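Local coordinates for gram-positive cocci surface proteins LPxTG domain-containing protein (Streptococcus pneumoniae, PDB 3NZ3) that probably mediates adhesion of the bacterium to host mucin through this mucin-binding domain of a cell-wall-anchored surface protein, at residues 20-25 with 95-101. Numbering follows the deposited sequence.
With SO4 (sulfate ion), chain C.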
ATOM      1  N   LYS A  20       9.896   9.037  -2.161  1.00 17.54           N
ATOM      2  CA  LYS A  20       9.083   8.752  -0.988  1.00 17.89           C
ATOM      3  C   LYS A  20       8.311   7.456  -1.194  1.00 17.72           C
ATOM      4  O   LYS A  20       8.003   7.085  -2.325  1.00 17.31           O
ATOM      5  CB  LYS A  20       8.140   9.916  -0.667  1.00 18.00           C
ATOM      6  CG  LYS A  20       7.065  10.193  -1.682  1.00 19.68           C
ATOM      7  CD  LYS A  20       6.166  11.307  -1.144  1.00 22.77           C
ATOM      8  CE  LYS A  20       5.043  11.630  -2.090  1.00 24.04           C
ATOM      9  NZ  LYS A  20       4.153  12.676  -1.491  1.00 26.17           N
ATOM     10  N   THR A  21       8.016   6.773  -0.094  1.00 18.08           N
ATOM     11  CA  THR A  21       7.344   5.478  -0.139  1.00 18.22           C
ATOM     12  C   THR A  21       5.947   5.608   0.460  1.00 18.48           C
ATOM     13  O   THR A  21       5.764   6.194   1.535  1.00 18.26           O
ATOM     14  CB  THR A  21       8.165   4.385   0.576  1.00 18.42           C
ATOM     15  OG1 THR A  21       9.482   4.343   0.014  1.00 18.50           O
ATOM     16  CG2 THR A  21       7.511   3.003   0.423  1.00 17.99           C
ATOM     17  N   ILE A  22       4.970   5.081  -0.272  1.00 18.56           N
ATOM     18  CA  ILE A  22       3.577   5.030   0.159  1.00 18.73           C
ATOM     19  C   ILE A  22       3.180   3.559   0.201  1.00 18.58           C
ATOM     20  O   ILE A  22       3.385   2.830  -0.775  1.00 18.23           O
ATOM     21  CB  ILE A  22       2.656   5.830  -0.797  1.00 18.81           C
ATOM     22  CG1 ILE A  22       3.199   7.257  -0.979  1.00 19.61           C
ATOM     23  CG2 ILE A  22       1.227   5.880  -0.254  1.00 18.96           C
ATOM     24  CD1 ILE A  22       2.660   7.981  -2.183  1.00 20.14           C
ATOM     25  N   THR A  23       2.627   3.127   1.332  1.00 18.39           N
ATOM     26  CA  THR A  23       2.454   1.700   1.598  1.00 18.52           C
ATOM     27  C   THR A  23       1.012   1.325   1.957  1.00 18.57           C
ATOM     28  O   THR A  23       0.339   2.030   2.722  1.00 18.32           O
ATOM     29  CB  THR A  23       3.413   1.235   2.727  1.00 18.96           C
ATOM     30  OG1 THR A  23       4.751   1.658   2.433  1.00 17.81           O
ATOM     31  CG2 THR A  23       3.402  -0.288   2.876  1.00 18.61           C
ATOM     32  N   ARG A  24       0.543   0.219   1.384  1.00 18.40           N
ATOM     33  CA  ARG A  24      -0.699  -0.398   1.817  1.00 18.12           C
ATOM     34  C   ARG A  24      -0.411  -1.699   2.555  1.00 18.10           C
ATOM     35  O   ARG A  24       0.320  -2.569   2.061  1.00 17.55           O
ATOM     36  CB  ARG A  24      -1.646  -0.659   0.644  1.00 18.52           C
ATOM     37  CG  ARG A  24      -2.969  -1.314   1.075  1.00 18.66           C
ATOM     38  CD  ARG A  24      -4.004  -1.303  -0.046  1.00 19.66           C
ATOM     39  NE  ARG A  24      -3.704  -2.279  -1.091  1.00 21.12           N
ATOM     40  CZ  ARG A  24      -4.443  -2.465  -2.182  1.00 21.55           C
ATOM     41  NH1 ARG A  24      -5.545  -1.744  -2.382  1.00 21.46           N
ATOM     42  NH2 ARG A  24      -4.084  -3.381  -3.073  1.00 21.20           N
ATOM     43  N   ILE A  25      -0.995  -1.823   3.738  1.00 17.64           N
ATOM     44  CA  ILE A  25      -0.916  -3.066   4.496  1.00 17.94           C
ATOM     45  C   ILE A  25      -2.287  -3.721   4.567  1.00 18.03           C
ATOM     46  O   ILE A  25      -3.297  -3.064   4.869  1.00 17.79           O
ATOM     47  CB  ILE A  25      -0.350  -2.840   5.915  1.00 18.03           C
ATOM     48  CG1 ILE A  25       1.053  -2.220   5.826  1.00 18.42           C
ATOM     49  CG2 ILE A  25      -0.310  -4.159   6.701  1.00 17.85           C
ATOM     50  CD1 ILE A  25       1.608  -1.700   7.148  1.00 20.26           C
ATOM     51  N   THR A  95      -0.306   7.666  -6.331  1.00 20.81           N
ATOM     52  CA  THR A  95       0.310   8.903  -6.814  1.00 21.04           C
ATOM     53  C   THR A  95       0.952   9.590  -5.622  1.00 20.99           C
ATOM     54  O   THR A  95       0.780   9.144  -4.489  1.00 20.28           O
ATOM     55  CB  THR A  95      -0.717   9.864  -7.459  1.00 21.48           C
ATOM     56  OG1 THR A  95      -1.563  10.421  -6.442  1.00 21.75           O
ATOM     57  CG2 THR A  95      -1.558   9.162  -8.520  1.00 21.70           C
ATOM     58  N   SER A  96       1.676  10.681  -5.864  1.00 21.31           N
ATOM     59  CA  SER A  96       2.334  11.404  -4.777  1.00 21.98           C
ATOM     60  C   SER A  96       1.352  11.984  -3.755  1.00 22.47           C
ATOM     61  O   SER A  96       1.745  12.319  -2.642  1.00 22.51           O
ATOM     62  CB  SER A  96       3.239  12.509  -5.322  1.00 21.84           C
ATOM     63  OG  SER A  96       2.497  13.444  -6.091  1.00 22.53           O
ATOM     64  N   ASP A  97       0.081  12.084  -4.135  1.00 23.56           N
ATOM     65  CA  ASP A  97      -0.959  12.583  -3.238  1.00 24.56           C
ATOM     66  C   ASP A  97      -1.596  11.481  -2.382  1.00 24.94           C
ATOM     67  O   ASP A  97      -2.311  11.779  -1.420  1.00 25.16           O
ATOM     68  CB  ASP A  97      -2.034  13.336  -4.031  1.00 25.00           C
ATOM     69  CG  ASP A  97      -1.484  14.575  -4.732  1.00 26.38           C
ATOM     70  OD1 ASP A  97      -0.737  15.353  -4.096  1.00 26.72           O
ATOM     71  OD2 ASP A  97      -1.795  14.755  -5.927  1.00 27.61           O
ATOM     72  N   SER A  98      -1.332  10.218  -2.730  1.00 24.88           N
ATOM     73  CA  SER A  98      -1.870   9.072  -1.984  1.00 25.21           C
ATOM     74  C   SER A  98      -1.333   9.021  -0.551  1.00 25.66           C
ATOM     75  O   SER A  98      -0.184   9.392  -0.294  1.00 25.94           O
ATOM     76  CB  SER A  98      -1.553   7.754  -2.703  1.00 24.78           C
ATOM     77  OG  SER A  98      -2.037   7.754  -4.036  1.00 24.26           O
ATOM     78  N   SER A  99      -2.178   8.578   0.378  1.00 26.07           N
ATOM     79  CA  SER A  99      -1.748   8.308   1.751  1.00 26.41           C
ATOM     80  C   SER A  99      -1.585   6.800   1.964  1.00 26.03           C
ATOM     81  O   SER A  99      -2.117   6.002   1.189  1.00 26.03           O
ATOM     82  CB  SER A  99      -2.744   8.889   2.763  1.00 26.54           C
ATOM     83  OG  SER A  99      -3.795   7.977   3.060  1.00 28.55           O
ATOM     84  N   ASP A 100      -0.841   6.422   3.003  1.00 25.92           N
ATOM     85  CA  ASP A 100      -0.726   5.022   3.407  1.00 26.01           C
ATOM     86  C   ASP A 100      -2.115   4.472   3.703  1.00 26.09           C
ATOM     87  O   ASP A 100      -3.001   5.213   4.137  1.00 26.00           O
ATOM     88  CB  ASP A 100       0.149   4.875   4.651  1.00 26.03           C
ATOM     89  CG  ASP A 100       1.606   5.230   4.400  1.00 26.81           C
ATOM     90  OD1 ASP A 100       2.074   5.158   3.242  1.00 24.58           O
ATOM     91  OD2 ASP A 100       2.298   5.569   5.381  1.00 28.68           O
ATOM     92  N   LYS A 101      -2.310   3.184   3.442  1.00 25.52           N
ATOM     93  CA  LYS A 101      -3.599   2.549   3.695  1.00 25.60           C
ATOM     94  C   LYS A 101      -3.421   1.255   4.478  1.00 25.32           C
ATOM     95  O   LYS A 101      -2.391   0.579   4.369  1.00 24.91           O
ATOM     96  CB  LYS A 101      -4.351   2.266   2.385  1.00 25.50           C
ATOM     97  CG  LYS A 101      -4.802   3.492   1.605  1.00 27.08           C
ATOM     98  CD  LYS A 101      -6.089   4.097   2.156  1.00 29.14           C
ATOM     99  CE  LYS A 101      -6.584   5.238   1.271  1.00 31.31           C
ATOM    100  NZ  LYS A 101      -6.862   4.814  -0.147  1.00 32.46           N
TER
HETATM  101  S   SO4 C 401      -6.513   8.420  -1.161  0.50 38.91           S
HETATM  102  O1  SO4 C 401      -5.212   8.673  -0.551  0.50 37.65           O
HETATM  103  O2  SO4 C 401      -6.425   7.247  -2.024  0.50 38.57           O
HETATM  104  O3  SO4 C 401      -7.500   8.183  -0.112  0.50 38.38           O
HETATM  105  O4  SO4 C 401      -6.927   9.567  -1.962  0.50 38.53           O
HETATM  106  O   HOH W   1       5.057   4.194   3.543  1.00 26.70           O
HETATM  107  O   HOH W   2       3.643   7.535   3.471  1.00 46.19           O
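A parallel edge strand of the mixed sheet of this mucin-binding domain starts here, where the loop that leaves strand 88-94 settles against the central strand 14-30. Lys-101 N donates to Thr-23 O (3.0 Å) and Lys-101 O accepts from Ile-25 N (2.8 Å), so Lys-101 bridges Arg-24 by bonding to the residues before and after it, the usual parallel pattern. One step earlier a side chain continues the ladder: Asp-100 OD1 takes the amide of Thr-23 N (2.8 Å), in place of a backbone carbonyl. A water links the same OD1 to Thr-21 O and Thr-23 OG1. Further back, the type I turn Thr-95 to Ser-98, which includes an ST turn at Thr-95 OG1, lies over Ile-22, whose CD1 comes 3.2 Å from Thr-95 O and whose CG2 is 4.2 Å from Ser-98 CB. Lys-20 NZ closes this end with a hydrogen bond to Ser-96 O (2.7 Å) and also makes a cation-pi contact with Trp-65. A sulfate, probably from the crystallisation liquor, is held by Ser-99 N and Lys-101 NZ. Strand 14-30 pairs antiparallel with strand 39-53 on its other side, so parallel pairing with 101-107 makes the sheet mixed, in an elongated all-beta domain described as Ig-like.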